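Local coordinates for protein putative Nitroreductase (Anabaena variabilis ATCC 29413, PDB 3EO7) that binds flavin mononucleotide and probably acts as an oxidoreductase of the nitroreductase family, at residues R80-T85 / G105-E110; A99-G104 / L463-N468; I185-G190 / V501-T506. All blocks are in the same frame, centred on the assembly; numbering follows the deposited sequence.

Overall arrangement
From the N terminus, contact 1 closes first: residues 80-85, where helix 66-82 gives way to strand 84-90, meet residues 105-110 at the start of strand 109-115, with most of the hairpin of strands 84-90 and 93-98 in the loop between. Contact 2 starts inside that loop, at 99-104, and ends on helix 452-473 in the second nitroreductase-family region, so it crosses contact 1. Contact 3, from helix 181-202 to strand 500-508, starts after contact 1 has closed and ends beyond 463-468, so it crosses contact 2. Contacts 2 and 3 thus join the two family regions, and both border the flavin mononucleotide; Asp188 of contact 3 holds Ser102 and Ala103 of contact 2.

Contact 1: residues R80-T85 / G105-E110; sequences RSYGLT and GLYPAE
The backbones of Tyr82 and Ala109 stay well apart, for even the nearest CA atoms of 80-85 and 105-110, those of Tyr82 and Glu110, are 9.0 Å from each other, and the long side chain of Tyr82 spans the gap. Its CG is turned away from the backbone N (chi1 -153°) and sits beside the carbonyl carbon, which carries the ring across to residues 105-110. There the phenol OH donates a short hydrogen bond to Ala109 O, at 2.6 Å. The hydroxyl approaches from above the carbonyl plane, 35° out of it. A water completes the bridge: it donates to Tyr82 OH at 2.8 Å and accepts from Ala109 N at 3.1 Å, so one tyrosine serves both backbone polar groups of Ala109. With Ala109 CB 3.6 Å from Tyr82 OH, a small side chain fits where a larger one would press on the phenol. Tyr107 CB also lies 3.6 Å from that hydroxyl, while the Tyr107 ring leads off to the flavin mononucleotide. A phenylalanine in place of Tyr82 would probably leave Ala109 O without this donor and the water without one of its partners. Around this buried spot, Tyr82 also packs on Arg98 of strand 93-98, and Ser81 touches helix 181-202. Pro108 and Glu110 pair through their backbones with strand 162-169, so the contact fastens the end of helix 66-82 to the start of strand 109-115.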
loop_
_atom_site.group_PDB
_atom_site.type_symbol
_atom_site.label_atom_id
_atom_site.label_comp_id
_atom_site.label_asym_id
_atom_site.label_seq_id
_atom_site.Cartn_x
_atom_site.Cartn_y
_atom_site.Cartn_z
ATOM N N ARG A 80 1.882 15.169 -1.804
ATOM C CA ARG A 80 0.887 14.554 -0.950
ATOM C C ARG A 80 1.066 13.036 -0.990
ATOM O O ARG A 80 0.634 12.352 -0.081
ATOM C CB ARG A 80 -0.525 14.930 -1.394
ATOM C CG ARG A 80 -0.904 16.427 -1.264
ATOM C CD ARG A 80 -1.396 16.773 0.116
ATOM N NE ARG A 80 -1.624 18.220 0.263
ATOM C CZ ARG A 80 -0.867 19.069 0.974
ATOM N NH1 ARG A 80 0.204 18.675 1.665
ATOM N NH2 ARG A 80 -1.211 20.356 1.017
ATOM N N SER A 81 1.698 12.509 -2.045
ATOM C CA SER A 81 1.917 11.065 -2.171
ATOM C C SER A 81 3.122 10.553 -1.361
ATOM O O SER A 81 3.025 9.522 -0.701
ATOM C CB SER A 81 2.129 10.643 -3.629
ATOM O OG SER A 81 0.940 10.798 -4.375
ATOM N N TYR A 82 4.261 11.233 -1.473
ATOM C CA TYR A 82 5.507 10.710 -0.895
ATOM C C TYR A 82 6.459 11.785 -0.413
ATOM O O TYR A 82 7.658 11.543 -0.247
ATOM C CB TYR A 82 6.173 9.817 -1.932
ATOM C CG TYR A 82 7.061 8.707 -1.431
ATOM C CD1 TYR A 82 6.668 7.908 -0.351
ATOM C CD2 TYR A 82 8.278 8.435 -2.033
ATOM C CE1 TYR A 82 7.470 6.846 0.102
ATOM C CE2 TYR A 82 9.077 7.394 -1.592
ATOM C CZ TYR A 82 8.669 6.593 -0.510
ATOM O OH TYR A 82 9.467 5.542 -0.071
ATOM N N GLY A 83 5.905 12.948 -0.097
ATOM C CA GLY A 83 6.709 14.050 0.367
ATOM C C GLY A 83 7.119 13.854 1.805
ATOM O O GLY A 83 6.510 13.055 2.535
ATOM N N LEU A 84 8.136 14.606 2.209
ATOM C CA LEU A 84 8.566 14.622 3.620
ATOM C C LEU A 84 7.597 15.453 4.450
ATOM O O LEU A 84 7.335 16.590 4.086
ATOM C CB LEU A 84 9.979 15.154 3.717
ATOM C CG LEU A 84 11.049 14.420 2.951
ATOM C CD1 LEU A 84 12.427 15.037 3.381
ATOM C CD2 LEU A 84 10.974 12.878 3.140
ATOM N N THR A 85 7.028 14.886 5.525
ATOM C CA THR A 85 6.049 15.625 6.339
ATOM C C THR A 85 6.414 15.789 7.822
ATOM O O THR A 85 5.698 16.478 8.558
ATOM C CB THR A 85 4.644 15.020 6.171
ATOM O OG1 THR A 85 4.594 13.737 6.791
ATOM C CG2 THR A 85 4.277 14.944 4.714
ATOM N N GLY A 105 10.265 2.633 9.320
ATOM C CA GLY A 105 10.700 3.929 8.805
ATOM C C GLY A 105 11.859 3.738 7.828
ATOM O O GLY A 105 12.806 4.505 7.826
ATOM N N LEU A 106 11.752 2.743 6.965
ATOM C CA LEU A 106 12.837 2.343 6.054
ATOM C C LEU A 106 12.700 2.810 4.597
ATOM O O LEU A 106 13.694 2.900 3.871
ATOM C CB LEU A 106 13.028 0.819 6.144
ATOM C CG LEU A 106 13.451 0.340 7.544
ATOM C CD1 LEU A 106 13.450 -1.195 7.610
ATOM C CD2 LEU A 106 14.772 0.956 7.995
ATOM N N TYR A 107 11.477 3.092 4.165
ATOM C CA TYR A 107 11.198 3.674 2.849
ATOM C C TYR A 107 11.787 2.946 1.647
ATOM O O TYR A 107 12.511 3.544 0.842
ATOM C CB TYR A 107 11.560 5.189 2.821
ATOM C CG TYR A 107 10.922 5.837 3.992
ATOM C CD1 TYR A 107 9.542 5.984 4.049
ATOM C CD2 TYR A 107 11.672 6.198 5.110
ATOM C CE1 TYR A 107 8.916 6.527 5.181
ATOM C CE2 TYR A 107 11.055 6.727 6.230
ATOM C CZ TYR A 107 9.679 6.882 6.269
ATOM O OH TYR A 107 9.075 7.364 7.417
ATOM N N PRO A 108 11.422 1.668 1.485
ATOM C CA PRO A 108 11.883 0.896 0.324
ATOM C C PRO A 108 11.394 1.456 -1.024
ATOM O O PRO A 108 12.084 1.308 -2.036
ATOM C CB PRO A 108 11.298 -0.515 0.581
ATOM C CG PRO A 108 10.064 -0.245 1.421
ATOM C CD PRO A 108 10.515 0.879 2.338
ATOM N N ALA A 109 10.246 2.126 -1.045
ATOM C CA ALA A 109 9.686 2.606 -2.312
ATOM C C ALA A 109 10.405 3.817 -2.888
ATOM O O ALA A 109 10.861 4.700 -2.143
ATOM C CB ALA A 109 8.164 2.905 -2.167
ATOM N N GLU A 110 10.545 3.811 -4.219
ATOM C CA GLU A 110 11.072 4.940 -4.976
ATOM C C GLU A 110 10.026 5.271 -6.028
ATOM O O GLU A 110 9.431 4.365 -6.630
ATOM C CB GLU A 110 12.413 4.626 -5.701
ATOM C CG GLU A 110 13.585 4.797 -4.816
ATOM C CD GLU A 110 13.844 6.240 -4.464
ATOM O OE1 GLU A 110 13.834 7.146 -5.356
ATOM O OE2 GLU A 110 14.134 6.476 -3.279
HETATM O O HOH W 1 8.418 3.253 1.179
#

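Contact 2: residues A99-G104 / L463-N468; sequences AAPSAG and LGQRLN. With FMN (flavin mononucleotide), chain B.
Pro101 and Gln465 meet where the two nitroreductase-family regions of the chain come together, with the flavin mononucleotide bound by residues of both regions; the arrangement is consistent with a fused version of the dimer usual among nitroreductases, whose FMN sites lie at the subunit interface. Gln465 projects from helix 452-473 with its CB pointing toward the loop 99-104. Its CG lies opposite the backbone N (chi1 -173°), and a bend at chi2 (66°) then turns the amide to the proline ring. CD of Gln465 comes to 3.8 Å from Pro101 CD. OE1 goes further in, 3.1 Å from Pro101 CD and 3.4 Å from Pro101 CG, so the proline crosses the glutamine at the carbonyl end of its amide. That oxygen is hydrogen-bonded to His191 ND1. NE2, at the other branch of the tip, bonds to Asn195 OD1 and lies 3.5 Å from Ala99 O, which already has Asn195 and Arg334 as partners. Glutamine suits this buried place because a single flat group both presents an acceptor and a donor to helix 181-202 and lets the proline pack against it. Proline suits the loop in turn: a rigid ring whose CD meets Gln465 while its CB rests 3.1 Å from FMN O3'. The next residue grips one hydroxyl of the ribityl chain, Ser102 N donating to FMN O3' at 3.0 Å with an N-H...O angle of 148°.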
loop_
_atom_site.group_PDB
_atom_site.type_symbol
_atom_site.label_atom_id
_atom_site.label_comp_id
_atom_site.label_asym_id
_atom_site.label_seq_id
_atom_site.Cartn_x
_atom_site.Cartn_y
_atom_site.Cartn_z
ATOM N N ALA A 99 4.733 11.207 3.751
ATOM C CA ALA A 99 3.290 11.123 3.538
ATOM C C ALA A 99 2.803 9.679 3.640
ATOM O O ALA A 99 1.657 9.426 4.021
ATOM C CB ALA A 99 2.903 11.724 2.162
ATOM N N ALA A 100 3.632 8.732 3.206
ATOM C CA ALA A 100 3.320 7.320 3.313
ATOM C C ALA A 100 4.089 6.728 4.519
ATOM O O ALA A 100 5.270 7.030 4.688
ATOM C CB ALA A 100 3.748 6.562 2.057
ATOM N N PRO A 101 3.403 5.892 5.336
ATOM C CA PRO A 101 4.059 5.175 6.437
ATOM C C PRO A 101 4.953 4.096 5.833
ATOM O O PRO A 101 4.844 3.790 4.651
ATOM C CB PRO A 101 2.899 4.557 7.215
ATOM C CG PRO A 101 1.822 4.362 6.148
ATOM C CD PRO A 101 1.959 5.561 5.246
ATOM N N SER A 102 5.855 3.552 6.631
ATOM C CA SER A 102 6.751 2.484 6.166
ATOM C C SER A 102 7.217 1.680 7.355
ATOM O O SER A 102 7.611 2.267 8.386
ATOM C CB SER A 102 7.990 3.062 5.470
ATOM O OG SER A 102 9.027 2.100 5.294
ATOM N N ALA A 103 7.150 0.357 7.220
ATOM C CA ALA A 103 7.628 -0.555 8.289
ATOM C C ALA A 103 9.065 -0.183 8.621
ATOM O O ALA A 103 9.946 -0.107 7.753
ATOM C CB ALA A 103 7.529 -1.998 7.822
ATOM N N GLY A 104 9.309 0.080 9.907
ATOM C CA GLY A 104 10.623 0.461 10.383
ATOM C C GLY A 104 11.104 1.840 9.987
ATOM O O GLY A 104 12.279 2.198 10.281
ATOM N N LEU A 463 -5.624 -0.456 1.242
ATOM C CA LEU A 463 -6.736 -0.403 2.215
ATOM C C LEU A 463 -6.243 0.241 3.512
ATOM O O LEU A 463 -6.916 1.105 4.074
ATOM C CB LEU A 463 -7.288 -1.811 2.475
ATOM C CG LEU A 463 -8.017 -2.500 1.324
ATOM C CD1 LEU A 463 -8.357 -3.955 1.745
ATOM C CD2 LEU A 463 -9.301 -1.712 0.910
ATOM N N GLY A 464 -5.094 -0.209 3.998
ATOM C CA GLY A 464 -4.509 0.337 5.212
ATOM C C GLY A 464 -4.368 1.851 5.167
ATOM O O GLY A 464 -4.674 2.546 6.121
ATOM N N GLN A 465 -3.950 2.395 4.028
ATOM C CA GLN A 465 -3.727 3.836 3.998
ATOM C C GLN A 465 -5.052 4.584 4.110
ATOM O O GLN A 465 -5.118 5.634 4.733
ATOM C CB GLN A 465 -2.952 4.262 2.761
ATOM C CG GLN A 465 -2.554 5.726 2.766
ATOM C CD GLN A 465 -1.551 6.122 3.861
ATOM O OE1 GLN A 465 -1.098 5.299 4.637
ATOM N NE2 GLN A 465 -1.195 7.417 3.907
ATOM N N ARG A 466 -6.103 4.039 3.481
ATOM C CA ARG A 466 -7.406 4.670 3.577
ATOM C C ARG A 466 -7.867 4.645 5.031
ATOM O O ARG A 466 -8.401 5.620 5.524
ATOM C CB ARG A 466 -8.411 3.990 2.655
ATOM C CG ARG A 466 -8.090 4.157 1.159
ATOM C CD ARG A 466 -9.168 3.537 0.272
ATOM N NE ARG A 466 -10.433 4.287 0.270
ATOM C CZ ARG A 466 -10.805 5.152 -0.677
ATOM N NH1 ARG A 466 -10.008 5.392 -1.689
ATOM N NH2 ARG A 466 -11.967 5.781 -0.619
ATOM N N LEU A 467 -7.635 3.532 5.719
ATOM C CA LEU A 467 -8.002 3.420 7.133
ATOM C C LEU A 467 -7.197 4.401 7.992
ATOM O O LEU A 467 -7.745 5.013 8.901
ATOM C CB LEU A 467 -7.758 1.973 7.670
ATOM C CG LEU A 467 -8.700 0.849 7.271
ATOM C CD1 LEU A 467 -8.096 -0.540 7.578
ATOM C CD2 LEU A 467 -10.043 1.048 8.031
ATOM N N ASN A 468 -5.888 4.515 7.741
ATOM C CA ASN A 468 -5.030 5.425 8.484
ATOM C C ASN A 468 -5.500 6.893 8.326
ATOM O O ASN A 468 -5.622 7.617 9.297
ATOM C CB ASN A 468 -3.541 5.310 8.085
ATOM C CG ASN A 468 -2.810 4.171 8.799
ATOM O OD1 ASN A 468 -1.902 4.427 9.601
ATOM N ND2 ASN A 468 -3.193 2.927 8.521
HETATM N N1 FMN B . 4.528 0.815 13.894
HETATM C C2 FMN B . 4.666 0.107 15.076
HETATM O O2 FMN B . 4.781 0.688 16.149
HETATM N N3 FMN B . 4.715 -1.261 15.127
HETATM C C4 FMN B . 4.670 -2.027 14.001
HETATM O O4 FMN B . 4.531 -3.258 14.125
HETATM C C4A FMN B . 4.526 -1.357 12.788
HETATM N N5 FMN B . 4.527 -2.072 11.605
HETATM C C5A FMN B . 4.291 -1.401 10.388
HETATM C C6 FMN B . 4.167 -2.094 9.189
HETATM C C7 FMN B . 3.957 -1.431 7.981
HETATM C C7M FMN B . 3.704 -2.232 6.694
HETATM C C8 FMN B . 3.861 -0.045 7.960
HETATM C C8M FMN B . 3.442 0.716 6.719
HETATM C C9 FMN B . 3.975 0.682 9.159
HETATM C C9A FMN B . 4.188 0.002 10.371
HETATM N N10 FMN B . 4.312 0.713 11.559
HETATM C C10 FMN B . 4.461 0.051 12.747
HETATM C "C1'" FMN B . 4.458 2.221 11.568
HETATM C "C2'" FMN B . 5.834 2.696 11.149
HETATM O "O2'" FMN B . 6.752 2.562 12.256
HETATM C "C3'" FMN B . 5.741 4.143 10.668
HETATM O "O3'" FMN B . 4.982 4.208 9.457
HETATM C "C4'" FMN B . 7.106 4.836 10.500
HETATM O "O4'" FMN B . 7.809 4.911 11.772
HETATM C "C5'" FMN B . 6.919 6.226 9.922
HETATM O "O5'" FMN B . 6.101 7.029 10.729
HETATM P P FMN B . 4.764 7.681 10.190
HETATM O O1P FMN B . 3.806 6.549 9.833
HETATM O O2P FMN B . 4.251 8.522 11.353
HETATM O O3P FMN B . 5.060 8.534 8.992
#

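Contact 3: residues I185-G190 / V501-T506; sequences ICLDTG and VIYITT. With FMN (flavin mononucleotide), chain B.
With chi1 at -68°, Leu187 holds its CG beside its own backbone N, and with chi1 at -169° Tyr503 sets its CG opposite the backbone N, beside the carbonyl carbon; together they bring a leucine methyl over the face of the phenol. The setting is a classic beta bulge in strand 500-508, where Ile502 and Tyr503 both face His437, packed against helix 181-202. Leu187 CD2 lies 4.0 Å from the Tyr503 ring centroid, 24° off the ring normal, a CH-pi contact displaced toward the rim, and 3.7 Å from Tyr503 CG. The other methyl, Leu187 CD1, meets Tyr503 CD1 at 3.8 Å, with Ile502 O further off at 4.1 Å. A branched leucine suits the place because its methyls reach the bulge while its CB, 3.5 Å from FMN C7M, stays against the flavin. The dimethylbenzene end of the isoalloxazine is thus received by apolar atoms from both segments, Tyr503 CE1 lying 3.7 Å from FMN C7M. Asp188 OD1 lies 3.5 Å from FMN C8M, while its carboxylate is hydrogen-bonded to Ser102 OG and Ala103 N of the flavin-binding loop. A tyrosine suits the strand because its hydroxyl is hydrogen-bonded to His191 NE2. That same Tyr503 OH ends 3.8 Å from FMN C8M.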
loop_
_atom_site.group_PDB
_atom_site.type_symbol
_atom_site.label_atom_id
_atom_site.label_comp_id
_atom_site.label_asym_id
_atom_site.label_seq_id
_atom_site.Cartn_x
_atom_site.Cartn_y
_atom_site.Cartn_z
ATOM N N ILE A 185 7.907 -4.513 2.247
ATOM C CA ILE A 185 8.090 -3.702 1.060
ATOM C C ILE A 185 6.780 -3.555 0.298
ATOM O O ILE A 185 6.404 -2.463 -0.134
ATOM C CB ILE A 185 9.138 -4.365 0.133
ATOM C CG1 ILE A 185 10.551 -4.145 0.687
ATOM C CG2 ILE A 185 9.072 -3.790 -1.312
ATOM C CD1 ILE A 185 11.630 -5.039 0.043
ATOM N N CYS A 186 6.075 -4.666 0.108
ATOM C CA CYS A 186 4.823 -4.616 -0.652
ATOM C C CYS A 186 3.729 -3.856 0.099
ATOM O O CYS A 186 2.976 -3.104 -0.513
ATOM C CB CYS A 186 4.396 -6.006 -1.045
ATOM S SG CYS A 186 5.541 -6.759 -2.298
ATOM N N LEU A 187 3.642 -4.066 1.409
ATOM C CA LEU A 187 2.698 -3.297 2.260
ATOM C C LEU A 187 3.004 -1.811 2.174
ATOM O O LEU A 187 2.090 -1.003 1.972
ATOM C CB LEU A 187 2.766 -3.771 3.715
ATOM C CG LEU A 187 2.229 -5.201 3.890
ATOM C CD1 LEU A 187 2.665 -5.756 5.264
ATOM C CD2 LEU A 187 0.717 -5.197 3.722
ATOM N N ASP A 188 4.271 -1.447 2.396
ATOM C CA ASP A 188 4.719 -0.042 2.319
ATOM C C ASP A 188 4.302 0.575 0.968
ATOM O O ASP A 188 3.814 1.707 0.895
ATOM C CB ASP A 188 6.240 0.082 2.419
ATOM C CG ASP A 188 6.794 -0.161 3.811
ATOM O OD1 ASP A 188 6.038 -0.498 4.756
ATOM O OD2 ASP A 188 8.037 -0.026 3.934
ATOM N N THR A 189 4.558 -0.182 -0.090
ATOM C CA THR A 189 4.231 0.264 -1.426
ATOM C C THR A 189 2.732 0.446 -1.570
ATOM O O THR A 189 2.305 1.443 -2.117
ATOM C CB THR A 189 4.812 -0.664 -2.467
ATOM O OG1 THR A 189 6.253 -0.656 -2.364
ATOM C CG2 THR A 189 4.373 -0.254 -3.873
ATOM N N GLY A 190 1.918 -0.484 -1.044
ATOM C CA GLY A 190 0.472 -0.346 -1.087
ATOM C C GLY A 190 -0.018 0.927 -0.419
ATOM O O GLY A 190 -0.916 1.572 -0.930
ATOM N N VAL A 501 -3.172 -14.497 7.419
ATOM C CA VAL A 501 -3.153 -13.085 7.777
ATOM C C VAL A 501 -2.003 -12.410 7.026
ATOM O O VAL A 501 -0.851 -12.895 7.073
ATOM C CB VAL A 501 -2.996 -12.869 9.298
ATOM C CG1 VAL A 501 -2.783 -11.401 9.611
ATOM C CG2 VAL A 501 -4.214 -13.440 10.064
ATOM N N ILE A 502 -2.341 -11.334 6.316
ATOM C CA ILE A 502 -1.410 -10.530 5.511
ATOM C C ILE A 502 -1.000 -9.240 6.223
ATOM O O ILE A 502 0.134 -8.814 6.138
ATOM C CB ILE A 502 -2.113 -10.136 4.153
ATOM C CG1 ILE A 502 -2.526 -11.393 3.386
ATOM C CG2 ILE A 502 -1.244 -9.237 3.292
ATOM C CD1 ILE A 502 -1.377 -12.318 3.186
ATOM N N TYR A 503 -1.940 -8.597 6.916
ATOM C CA TYR A 503 -1.647 -7.309 7.526
ATOM C C TYR A 503 -2.601 -7.055 8.668
ATOM O O TYR A 503 -3.696 -7.614 8.692
ATOM C CB TYR A 503 -1.764 -6.220 6.448
ATOM C CG TYR A 503 -1.265 -4.831 6.773
ATOM C CD1 TYR A 503 -0.124 -4.627 7.550
ATOM C CD2 TYR A 503 -1.901 -3.717 6.238
ATOM C CE1 TYR A 503 0.338 -3.364 7.843
ATOM C CE2 TYR A 503 -1.437 -2.424 6.494
ATOM C CZ TYR A 503 -0.305 -2.255 7.276
ATOM O OH TYR A 503 0.191 -1.044 7.551
ATOM N N ILE A 504 -2.151 -6.210 9.596
ATOM C CA ILE A 504 -2.899 -5.793 10.768
ATOM C C ILE A 504 -2.878 -4.269 10.849
ATOM O O ILE A 504 -1.848 -3.636 10.630
ATOM C CB ILE A 504 -2.265 -6.362 12.060
ATOM C CG1 ILE A 504 -2.308 -7.882 12.008
ATOM C CG2 ILE A 504 -2.879 -5.752 13.326
ATOM C CD1 ILE A 504 -1.593 -8.568 13.206
ATOM N N THR A 505 -4.033 -3.700 11.151
ATOM C CA THR A 505 -4.161 -2.260 11.383
ATOM C C THR A 505 -4.893 -2.053 12.722
ATOM O O THR A 505 -6.029 -2.483 12.874
ATOM C CB THR A 505 -4.899 -1.525 10.265
ATOM O OG1 THR A 505 -4.237 -1.704 9.015
ATOM C CG2 THR A 505 -5.044 0.011 10.603
ATOM N N THR A 506 -4.205 -1.417 13.668
ATOM C CA THR A 506 -4.736 -1.112 14.988
ATOM C C THR A 506 -5.380 0.260 14.950
ATOM O O THR A 506 -4.940 1.137 14.218
ATOM C CB THR A 506 -3.655 -1.153 16.109
ATOM O OG1 THR A 506 -2.650 -0.145 15.868
ATOM C CG2 THR A 506 -2.999 -2.576 16.210
HETATM N N1 FMN B . 4.528 0.815 13.894
HETATM C C2 FMN B . 4.666 0.107 15.076
HETATM O O2 FMN B . 4.781 0.688 16.149
HETATM N N3 FMN B . 4.715 -1.261 15.127
HETATM C C4 FMN B . 4.670 -2.027 14.001
HETATM O O4 FMN B . 4.531 -3.258 14.125
HETATM C C4A FMN B . 4.526 -1.357 12.788
HETATM N N5 FMN B . 4.527 -2.072 11.605
HETATM C C5A FMN B . 4.291 -1.401 10.388
HETATM C C6 FMN B . 4.167 -2.094 9.189
HETATM C C7 FMN B . 3.957 -1.431 7.981
HETATM C C7M FMN B . 3.704 -2.232 6.694
HETATM C C8 FMN B . 3.861 -0.045 7.960
HETATM C C8M FMN B . 3.442 0.716 6.719
HETATM C C9 FMN B . 3.975 0.682 9.159
HETATM C C9A FMN B . 4.188 0.002 10.371
HETATM N N10 FMN B . 4.312 0.713 11.559
HETATM C C10 FMN B . 4.461 0.051 12.747
HETATM C "C1'" FMN B . 4.458 2.221 11.568
HETATM C "C2'" FMN B . 5.834 2.696 11.149
HETATM O "O2'" FMN B . 6.752 2.562 12.256
HETATM C "C3'" FMN B . 5.741 4.143 10.668
HETATM O "O3'" FMN B . 4.982 4.208 9.457
HETATM C "C4'" FMN B . 7.106 4.836 10.500
HETATM O "O4'" FMN B . 7.809 4.911 11.772
HETATM C "C5'" FMN B . 6.919 6.226 9.922
HETATM O "O5'" FMN B . 6.101 7.029 10.729
HETATM P P FMN B . 4.764 7.681 10.190
HETATM O O1P FMN B . 3.806 6.549 9.833
HETATM O O2P FMN B . 4.251 8.522 11.353
HETATM O O3P FMN B . 5.060 8.534 8.992
#